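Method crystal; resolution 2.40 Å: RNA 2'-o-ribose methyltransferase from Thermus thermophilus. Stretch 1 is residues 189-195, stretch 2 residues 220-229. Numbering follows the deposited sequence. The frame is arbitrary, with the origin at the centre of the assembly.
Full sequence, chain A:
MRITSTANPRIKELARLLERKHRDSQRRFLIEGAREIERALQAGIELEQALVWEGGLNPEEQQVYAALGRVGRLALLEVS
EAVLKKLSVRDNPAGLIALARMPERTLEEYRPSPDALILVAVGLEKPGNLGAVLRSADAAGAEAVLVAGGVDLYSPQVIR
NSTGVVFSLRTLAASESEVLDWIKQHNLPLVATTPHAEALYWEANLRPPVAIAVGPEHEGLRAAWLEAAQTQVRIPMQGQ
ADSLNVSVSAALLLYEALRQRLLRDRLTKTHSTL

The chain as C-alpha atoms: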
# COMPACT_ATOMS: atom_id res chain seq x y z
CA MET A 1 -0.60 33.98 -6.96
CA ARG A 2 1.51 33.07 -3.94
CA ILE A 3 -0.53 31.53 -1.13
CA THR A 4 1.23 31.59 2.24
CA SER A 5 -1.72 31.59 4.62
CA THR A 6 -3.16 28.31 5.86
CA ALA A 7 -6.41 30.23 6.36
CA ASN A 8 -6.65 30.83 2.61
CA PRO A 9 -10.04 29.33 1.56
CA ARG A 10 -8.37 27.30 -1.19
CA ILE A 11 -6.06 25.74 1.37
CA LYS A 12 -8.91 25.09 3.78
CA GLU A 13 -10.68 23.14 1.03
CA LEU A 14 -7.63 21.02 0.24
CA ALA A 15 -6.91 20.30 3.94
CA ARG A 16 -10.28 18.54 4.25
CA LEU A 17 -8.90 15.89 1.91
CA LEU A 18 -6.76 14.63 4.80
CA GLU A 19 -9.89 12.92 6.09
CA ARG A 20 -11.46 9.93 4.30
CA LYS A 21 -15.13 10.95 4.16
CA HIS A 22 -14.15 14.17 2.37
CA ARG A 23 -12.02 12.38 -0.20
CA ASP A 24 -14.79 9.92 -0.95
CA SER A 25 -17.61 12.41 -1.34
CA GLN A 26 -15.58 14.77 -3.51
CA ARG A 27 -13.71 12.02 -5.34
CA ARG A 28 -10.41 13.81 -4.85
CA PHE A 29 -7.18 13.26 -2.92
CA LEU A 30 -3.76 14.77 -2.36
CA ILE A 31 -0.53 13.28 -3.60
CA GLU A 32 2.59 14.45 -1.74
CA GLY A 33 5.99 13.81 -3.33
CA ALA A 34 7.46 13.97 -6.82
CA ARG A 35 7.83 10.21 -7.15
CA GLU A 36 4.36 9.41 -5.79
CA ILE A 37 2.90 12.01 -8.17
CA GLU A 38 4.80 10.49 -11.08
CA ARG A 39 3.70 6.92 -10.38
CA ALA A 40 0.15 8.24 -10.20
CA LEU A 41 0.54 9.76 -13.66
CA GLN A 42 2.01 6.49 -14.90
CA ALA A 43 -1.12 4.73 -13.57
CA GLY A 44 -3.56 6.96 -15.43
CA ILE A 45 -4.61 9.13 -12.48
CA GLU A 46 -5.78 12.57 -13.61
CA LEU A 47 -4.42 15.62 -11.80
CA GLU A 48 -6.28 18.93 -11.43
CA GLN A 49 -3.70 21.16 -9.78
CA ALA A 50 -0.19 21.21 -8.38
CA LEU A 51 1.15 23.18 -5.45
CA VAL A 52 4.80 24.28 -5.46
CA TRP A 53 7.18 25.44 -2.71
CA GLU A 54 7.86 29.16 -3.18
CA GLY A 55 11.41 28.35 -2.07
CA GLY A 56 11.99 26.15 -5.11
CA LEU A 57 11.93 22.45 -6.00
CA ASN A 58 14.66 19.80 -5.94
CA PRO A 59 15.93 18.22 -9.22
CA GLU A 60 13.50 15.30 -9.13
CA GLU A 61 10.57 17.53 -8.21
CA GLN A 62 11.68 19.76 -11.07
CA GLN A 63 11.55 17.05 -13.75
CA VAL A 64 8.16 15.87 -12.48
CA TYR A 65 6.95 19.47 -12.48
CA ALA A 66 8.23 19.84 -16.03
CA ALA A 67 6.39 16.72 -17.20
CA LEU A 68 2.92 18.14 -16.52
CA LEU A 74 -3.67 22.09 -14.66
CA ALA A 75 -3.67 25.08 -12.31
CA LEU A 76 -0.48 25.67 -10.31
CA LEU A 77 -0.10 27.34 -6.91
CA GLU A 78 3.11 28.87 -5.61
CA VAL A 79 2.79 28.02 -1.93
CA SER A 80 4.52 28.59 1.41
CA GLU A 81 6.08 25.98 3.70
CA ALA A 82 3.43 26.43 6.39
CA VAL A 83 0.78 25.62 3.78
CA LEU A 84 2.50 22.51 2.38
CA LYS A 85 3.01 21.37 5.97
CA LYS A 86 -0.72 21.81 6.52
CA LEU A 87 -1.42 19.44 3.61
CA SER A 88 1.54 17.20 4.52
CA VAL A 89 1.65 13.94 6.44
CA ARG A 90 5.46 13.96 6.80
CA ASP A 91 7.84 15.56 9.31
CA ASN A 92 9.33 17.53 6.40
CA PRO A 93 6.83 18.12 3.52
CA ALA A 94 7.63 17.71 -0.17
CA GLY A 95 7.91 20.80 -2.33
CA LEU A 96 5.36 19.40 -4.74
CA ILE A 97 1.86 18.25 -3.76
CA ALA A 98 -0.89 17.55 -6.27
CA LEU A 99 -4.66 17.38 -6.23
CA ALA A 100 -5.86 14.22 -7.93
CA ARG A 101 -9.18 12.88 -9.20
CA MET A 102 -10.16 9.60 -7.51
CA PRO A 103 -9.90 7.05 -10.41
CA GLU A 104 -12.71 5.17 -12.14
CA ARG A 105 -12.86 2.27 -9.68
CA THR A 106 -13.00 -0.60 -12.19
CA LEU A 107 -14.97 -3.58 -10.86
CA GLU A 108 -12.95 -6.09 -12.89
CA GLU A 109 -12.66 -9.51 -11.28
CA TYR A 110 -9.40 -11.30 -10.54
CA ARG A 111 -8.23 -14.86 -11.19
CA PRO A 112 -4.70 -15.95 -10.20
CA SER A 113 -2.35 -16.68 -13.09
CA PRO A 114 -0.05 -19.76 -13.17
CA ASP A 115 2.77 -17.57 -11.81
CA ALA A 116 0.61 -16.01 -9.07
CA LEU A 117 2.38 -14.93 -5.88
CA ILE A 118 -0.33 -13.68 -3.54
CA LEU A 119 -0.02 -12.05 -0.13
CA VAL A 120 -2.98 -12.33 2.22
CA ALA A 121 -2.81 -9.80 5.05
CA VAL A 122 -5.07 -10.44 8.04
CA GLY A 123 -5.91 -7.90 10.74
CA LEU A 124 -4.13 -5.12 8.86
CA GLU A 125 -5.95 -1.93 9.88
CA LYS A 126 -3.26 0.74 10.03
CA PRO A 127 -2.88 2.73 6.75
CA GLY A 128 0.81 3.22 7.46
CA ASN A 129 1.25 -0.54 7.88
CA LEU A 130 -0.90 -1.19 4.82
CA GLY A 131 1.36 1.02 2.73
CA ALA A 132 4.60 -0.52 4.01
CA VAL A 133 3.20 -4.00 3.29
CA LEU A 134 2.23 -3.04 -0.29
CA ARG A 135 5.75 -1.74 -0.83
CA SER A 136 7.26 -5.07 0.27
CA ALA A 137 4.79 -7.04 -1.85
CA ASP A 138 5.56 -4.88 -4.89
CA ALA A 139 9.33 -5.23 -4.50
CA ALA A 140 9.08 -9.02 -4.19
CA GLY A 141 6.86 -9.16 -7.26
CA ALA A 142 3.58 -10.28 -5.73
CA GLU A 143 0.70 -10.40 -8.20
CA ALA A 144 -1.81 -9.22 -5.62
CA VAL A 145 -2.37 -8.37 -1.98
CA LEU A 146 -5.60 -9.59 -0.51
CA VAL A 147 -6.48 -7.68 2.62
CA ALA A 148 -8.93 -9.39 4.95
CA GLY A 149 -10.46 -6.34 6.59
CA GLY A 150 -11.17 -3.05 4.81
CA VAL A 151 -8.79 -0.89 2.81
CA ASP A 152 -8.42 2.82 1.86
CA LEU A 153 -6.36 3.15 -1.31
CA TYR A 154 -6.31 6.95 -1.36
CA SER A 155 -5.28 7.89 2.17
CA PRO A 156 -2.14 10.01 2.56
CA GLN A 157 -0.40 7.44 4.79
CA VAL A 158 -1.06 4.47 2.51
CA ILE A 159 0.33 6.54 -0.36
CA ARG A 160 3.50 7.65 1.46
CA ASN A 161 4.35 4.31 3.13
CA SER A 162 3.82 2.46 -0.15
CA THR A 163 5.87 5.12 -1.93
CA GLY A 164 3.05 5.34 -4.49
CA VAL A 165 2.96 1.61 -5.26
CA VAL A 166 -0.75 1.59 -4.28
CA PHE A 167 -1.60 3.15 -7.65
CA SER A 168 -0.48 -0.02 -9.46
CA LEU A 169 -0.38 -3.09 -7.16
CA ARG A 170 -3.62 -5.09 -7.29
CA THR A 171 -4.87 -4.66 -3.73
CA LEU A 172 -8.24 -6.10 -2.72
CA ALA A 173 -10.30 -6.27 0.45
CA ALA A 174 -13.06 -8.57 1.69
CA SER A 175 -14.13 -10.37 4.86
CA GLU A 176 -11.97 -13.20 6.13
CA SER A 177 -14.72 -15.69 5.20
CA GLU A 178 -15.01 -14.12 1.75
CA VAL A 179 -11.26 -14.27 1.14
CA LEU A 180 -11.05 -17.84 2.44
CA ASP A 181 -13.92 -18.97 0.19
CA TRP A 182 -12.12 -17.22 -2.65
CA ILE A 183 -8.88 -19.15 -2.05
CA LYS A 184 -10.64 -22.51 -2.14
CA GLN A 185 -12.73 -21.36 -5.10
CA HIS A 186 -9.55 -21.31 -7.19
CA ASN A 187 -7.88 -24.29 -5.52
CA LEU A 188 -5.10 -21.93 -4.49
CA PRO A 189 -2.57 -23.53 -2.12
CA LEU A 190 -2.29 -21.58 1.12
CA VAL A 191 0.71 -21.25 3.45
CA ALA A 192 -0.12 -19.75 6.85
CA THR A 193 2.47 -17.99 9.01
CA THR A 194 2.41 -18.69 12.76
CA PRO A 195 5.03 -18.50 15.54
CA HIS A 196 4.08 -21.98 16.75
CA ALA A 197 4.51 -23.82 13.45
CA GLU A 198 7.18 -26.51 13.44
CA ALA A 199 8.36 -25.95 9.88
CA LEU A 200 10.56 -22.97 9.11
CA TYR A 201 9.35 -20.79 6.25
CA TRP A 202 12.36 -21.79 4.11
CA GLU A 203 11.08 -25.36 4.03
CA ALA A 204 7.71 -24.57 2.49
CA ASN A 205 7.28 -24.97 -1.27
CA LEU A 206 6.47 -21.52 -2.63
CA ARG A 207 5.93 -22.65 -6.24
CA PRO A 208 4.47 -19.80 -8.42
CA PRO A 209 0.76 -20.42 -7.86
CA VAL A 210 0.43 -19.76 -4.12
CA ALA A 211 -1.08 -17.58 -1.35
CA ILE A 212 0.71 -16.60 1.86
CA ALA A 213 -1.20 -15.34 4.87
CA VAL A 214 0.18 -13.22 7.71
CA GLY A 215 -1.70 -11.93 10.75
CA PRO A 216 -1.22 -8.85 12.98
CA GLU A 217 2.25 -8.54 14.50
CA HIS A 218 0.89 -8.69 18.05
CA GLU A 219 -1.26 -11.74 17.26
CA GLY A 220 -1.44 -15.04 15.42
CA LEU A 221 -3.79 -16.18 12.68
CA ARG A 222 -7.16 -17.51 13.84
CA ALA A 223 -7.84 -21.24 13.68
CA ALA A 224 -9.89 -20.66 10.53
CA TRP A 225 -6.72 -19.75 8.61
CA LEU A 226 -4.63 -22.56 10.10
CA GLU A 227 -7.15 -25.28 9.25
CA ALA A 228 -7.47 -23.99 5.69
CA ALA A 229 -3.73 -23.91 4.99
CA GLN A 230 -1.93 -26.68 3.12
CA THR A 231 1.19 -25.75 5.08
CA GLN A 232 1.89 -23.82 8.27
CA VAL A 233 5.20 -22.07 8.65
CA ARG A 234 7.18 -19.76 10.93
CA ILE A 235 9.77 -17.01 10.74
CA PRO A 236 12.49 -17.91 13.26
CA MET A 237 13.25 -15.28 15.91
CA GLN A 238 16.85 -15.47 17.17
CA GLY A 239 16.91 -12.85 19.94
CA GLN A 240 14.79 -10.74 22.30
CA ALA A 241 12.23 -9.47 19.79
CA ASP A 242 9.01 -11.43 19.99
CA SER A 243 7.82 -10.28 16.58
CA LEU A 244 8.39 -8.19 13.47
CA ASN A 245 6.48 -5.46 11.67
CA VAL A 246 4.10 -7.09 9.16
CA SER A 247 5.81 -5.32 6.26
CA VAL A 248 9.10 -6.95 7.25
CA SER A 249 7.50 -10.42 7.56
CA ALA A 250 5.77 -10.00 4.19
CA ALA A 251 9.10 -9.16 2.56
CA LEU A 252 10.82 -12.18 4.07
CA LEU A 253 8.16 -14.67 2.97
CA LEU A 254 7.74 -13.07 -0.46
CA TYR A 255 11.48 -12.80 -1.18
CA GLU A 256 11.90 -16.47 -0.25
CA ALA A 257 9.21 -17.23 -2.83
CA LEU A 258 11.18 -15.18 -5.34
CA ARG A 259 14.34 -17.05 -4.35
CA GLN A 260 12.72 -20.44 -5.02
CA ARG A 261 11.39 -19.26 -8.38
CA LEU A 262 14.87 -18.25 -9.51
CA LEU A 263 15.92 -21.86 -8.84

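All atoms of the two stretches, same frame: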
# COMPACT_ATOMS: atom_id res chain seq x y z
N PRO A 189 -3.26 -23.08 -3.34
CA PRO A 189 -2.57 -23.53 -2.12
C PRO A 189 -2.30 -22.36 -1.18
O PRO A 189 -1.95 -21.26 -1.61
CB PRO A 189 -1.29 -24.20 -2.66
CG PRO A 189 -1.11 -23.57 -4.01
CD PRO A 189 -2.51 -23.46 -4.55
N LEU A 190 -2.48 -22.61 0.11
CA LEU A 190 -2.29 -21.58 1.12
C LEU A 190 -1.26 -21.97 2.17
O LEU A 190 -1.30 -23.07 2.71
CB LEU A 190 -3.63 -21.28 1.78
CG LEU A 190 -3.65 -20.40 3.04
CD1 LEU A 190 -3.23 -18.97 2.72
CD2 LEU A 190 -5.06 -20.42 3.64
N VAL A 191 -0.33 -21.06 2.44
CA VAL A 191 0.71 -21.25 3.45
C VAL A 191 0.44 -20.21 4.54
O VAL A 191 0.46 -19.01 4.28
CB VAL A 191 2.13 -20.99 2.85
CG1 VAL A 191 3.20 -21.06 3.95
CG2 VAL A 191 2.42 -22.01 1.76
N ALA A 192 0.16 -20.67 5.75
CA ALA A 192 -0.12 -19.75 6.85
C ALA A 192 1.10 -19.57 7.75
O ALA A 192 1.79 -20.53 8.07
CB ALA A 192 -1.30 -20.25 7.66
N THR A 193 1.35 -18.33 8.15
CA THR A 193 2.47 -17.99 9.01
C THR A 193 2.00 -17.95 10.47
O THR A 193 1.01 -17.30 10.80
CB THR A 193 3.07 -16.61 8.62
OG1 THR A 193 3.40 -16.61 7.23
CG2 THR A 193 4.33 -16.32 9.43
N THR A 194 2.72 -18.65 11.34
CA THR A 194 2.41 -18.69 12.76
C THR A 194 3.69 -18.93 13.54
O THR A 194 4.58 -19.66 13.09
CB THR A 194 1.42 -19.82 13.13
OG1 THR A 194 1.87 -21.06 12.56
CG2 THR A 194 0.05 -19.52 12.61
N PRO A 195 3.82 -18.32 14.73
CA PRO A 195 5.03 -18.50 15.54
C PRO A 195 5.13 -19.91 16.13
O PRO A 195 6.21 -20.34 16.52
CB PRO A 195 4.89 -17.42 16.61
CG PRO A 195 3.39 -17.34 16.80
CD PRO A 195 2.91 -17.35 15.37
N GLY A 220 -1.54 -13.99 16.41
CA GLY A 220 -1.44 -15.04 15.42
C GLY A 220 -2.68 -15.11 14.55
O GLY A 220 -3.64 -14.37 14.75
N LEU A 221 -2.65 -16.00 13.57
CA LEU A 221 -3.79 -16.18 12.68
C LEU A 221 -4.81 -17.06 13.38
O LEU A 221 -4.44 -18.01 14.07
CB LEU A 221 -3.33 -16.85 11.37
CG LEU A 221 -2.46 -16.04 10.41
CD1 LEU A 221 -1.90 -16.94 9.34
CD2 LEU A 221 -3.29 -14.93 9.79
N ARG A 222 -6.09 -16.73 13.22
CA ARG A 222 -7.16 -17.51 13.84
C ARG A 222 -7.12 -18.94 13.34
O ARG A 222 -6.48 -19.23 12.34
CB ARG A 222 -8.53 -16.90 13.51
CG ARG A 222 -8.65 -15.44 13.85
CD ARG A 222 -10.04 -14.91 13.51
NE ARG A 222 -10.10 -13.45 13.62
CZ ARG A 222 -9.80 -12.76 14.72
NH1 ARG A 222 -9.43 -13.40 15.82
NH2 ARG A 222 -9.87 -11.44 14.71
N ALA A 223 -7.81 -19.83 14.05
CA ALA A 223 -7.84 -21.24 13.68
C ALA A 223 -8.34 -21.41 12.25
O ALA A 223 -7.83 -22.25 11.50
CB ALA A 223 -8.73 -22.02 14.64
N ALA A 224 -9.32 -20.60 11.86
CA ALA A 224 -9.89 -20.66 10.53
C ALA A 224 -8.81 -20.69 9.45
O ALA A 224 -8.88 -21.49 8.52
CB ALA A 224 -10.82 -19.48 10.30
N TRP A 225 -7.82 -19.82 9.58
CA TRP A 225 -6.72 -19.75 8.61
C TRP A 225 -5.77 -20.93 8.70
O TRP A 225 -5.26 -21.39 7.68
CB TRP A 225 -5.93 -18.45 8.77
CG TRP A 225 -6.72 -17.25 8.39
CD1 TRP A 225 -7.48 -16.47 9.22
CD2 TRP A 225 -6.93 -16.75 7.06
NE1 TRP A 225 -8.14 -15.52 8.49
CE2 TRP A 225 -7.83 -15.67 7.17
CE3 TRP A 225 -6.45 -17.12 5.80
CZ2 TRP A 225 -8.26 -14.95 6.05
CZ3 TRP A 225 -6.87 -16.40 4.69
CH2 TRP A 225 -7.77 -15.32 4.82
N LEU A 226 -5.54 -21.43 9.91
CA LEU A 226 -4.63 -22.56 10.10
C LEU A 226 -5.19 -23.89 9.61
O LEU A 226 -4.45 -24.76 9.16
CB LEU A 226 -4.24 -22.65 11.57
CG LEU A 226 -3.53 -21.40 12.09
CD1 LEU A 226 -2.97 -21.63 13.48
CD2 LEU A 226 -2.41 -21.03 11.13
N GLU A 227 -6.51 -24.06 9.70
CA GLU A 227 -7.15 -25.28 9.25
C GLU A 227 -7.28 -25.28 7.73
O GLU A 227 -7.31 -26.34 7.11
CB GLU A 227 -8.53 -25.41 9.90
CG GLU A 227 -8.47 -25.47 11.43
CD GLU A 227 -9.84 -25.48 12.08
OE1 GLU A 227 -10.60 -24.49 11.92
OE2 GLU A 227 -10.16 -26.47 12.77
N ALA A 228 -7.33 -24.09 7.14
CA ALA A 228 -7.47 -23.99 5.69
C ALA A 228 -6.15 -24.08 4.94
O ALA A 228 -6.13 -24.36 3.74
CB ALA A 228 -8.17 -22.69 5.33
N ALA A 229 -5.04 -23.87 5.63
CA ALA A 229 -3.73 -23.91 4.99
C ALA A 229 -3.21 -25.30 4.66
O ALA A 229 -3.44 -26.24 5.40
CB ALA A 229 -2.70 -23.19 5.86

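A short helix that begins at Ala 223 lies across one face of the strand 190-193, running roughly against it: their N-to-C directions differ by 136°, and the axes approach to 8.0 Å. The CA atoms of Leu 190 and Ala 229 are paired at 4.7 Å, and those of Thr 194 and Gly 220 at 5.9 Å. No hydrogen bond joins the two stretches; shape and the burial of apolar surface hold them together.

Alternation along the strand turns Leu 190 and Ala 192 toward the helical stretch, and Thr 194, just beyond it, keeps that direction; Val 191 and Thr 193 point away, though Thr 193 still meets Leu 221 through its backbone O. Leu 190 is the large bump. Its CD2 lies 4.2 Å from Trp 225 CE3, near the plane of the indole and at its edge, and also 4.2 Å from Ala 228 CB, while its CG lies 4.1 Å from Ala 229 CB. The small alanines leave a shallow hollow for the branched leucine, and the backbone comes close too, with Leu 190 O 3.4 Å from Ala 229 CA.

At Ala 192 the relation is reversed: a small methyl meets two leucine ends and another alanine methyl. Its CB lies 3.8 Å from Leu 221 CD1, 3.7 Å from Leu 226 CD2 and 3.7 Å from Ala 229 CB, so a single methyl group fills the space among three apolar neighbours. Leu 226 leaves its backbone sideways, but its end reaches the strand side, where CD2 also comes within 3.2 Å of Thr 194 CG2. The threonine methyl faces the leucine end, and the approach is closer than a relaxed methyl contact. Leu 221, one residue ahead of the N-cap Arg 222, points toward the strand and sets CD1 3.3 Å from Thr 193 O. Beside it, Gly 220 adds no side chain to the contact.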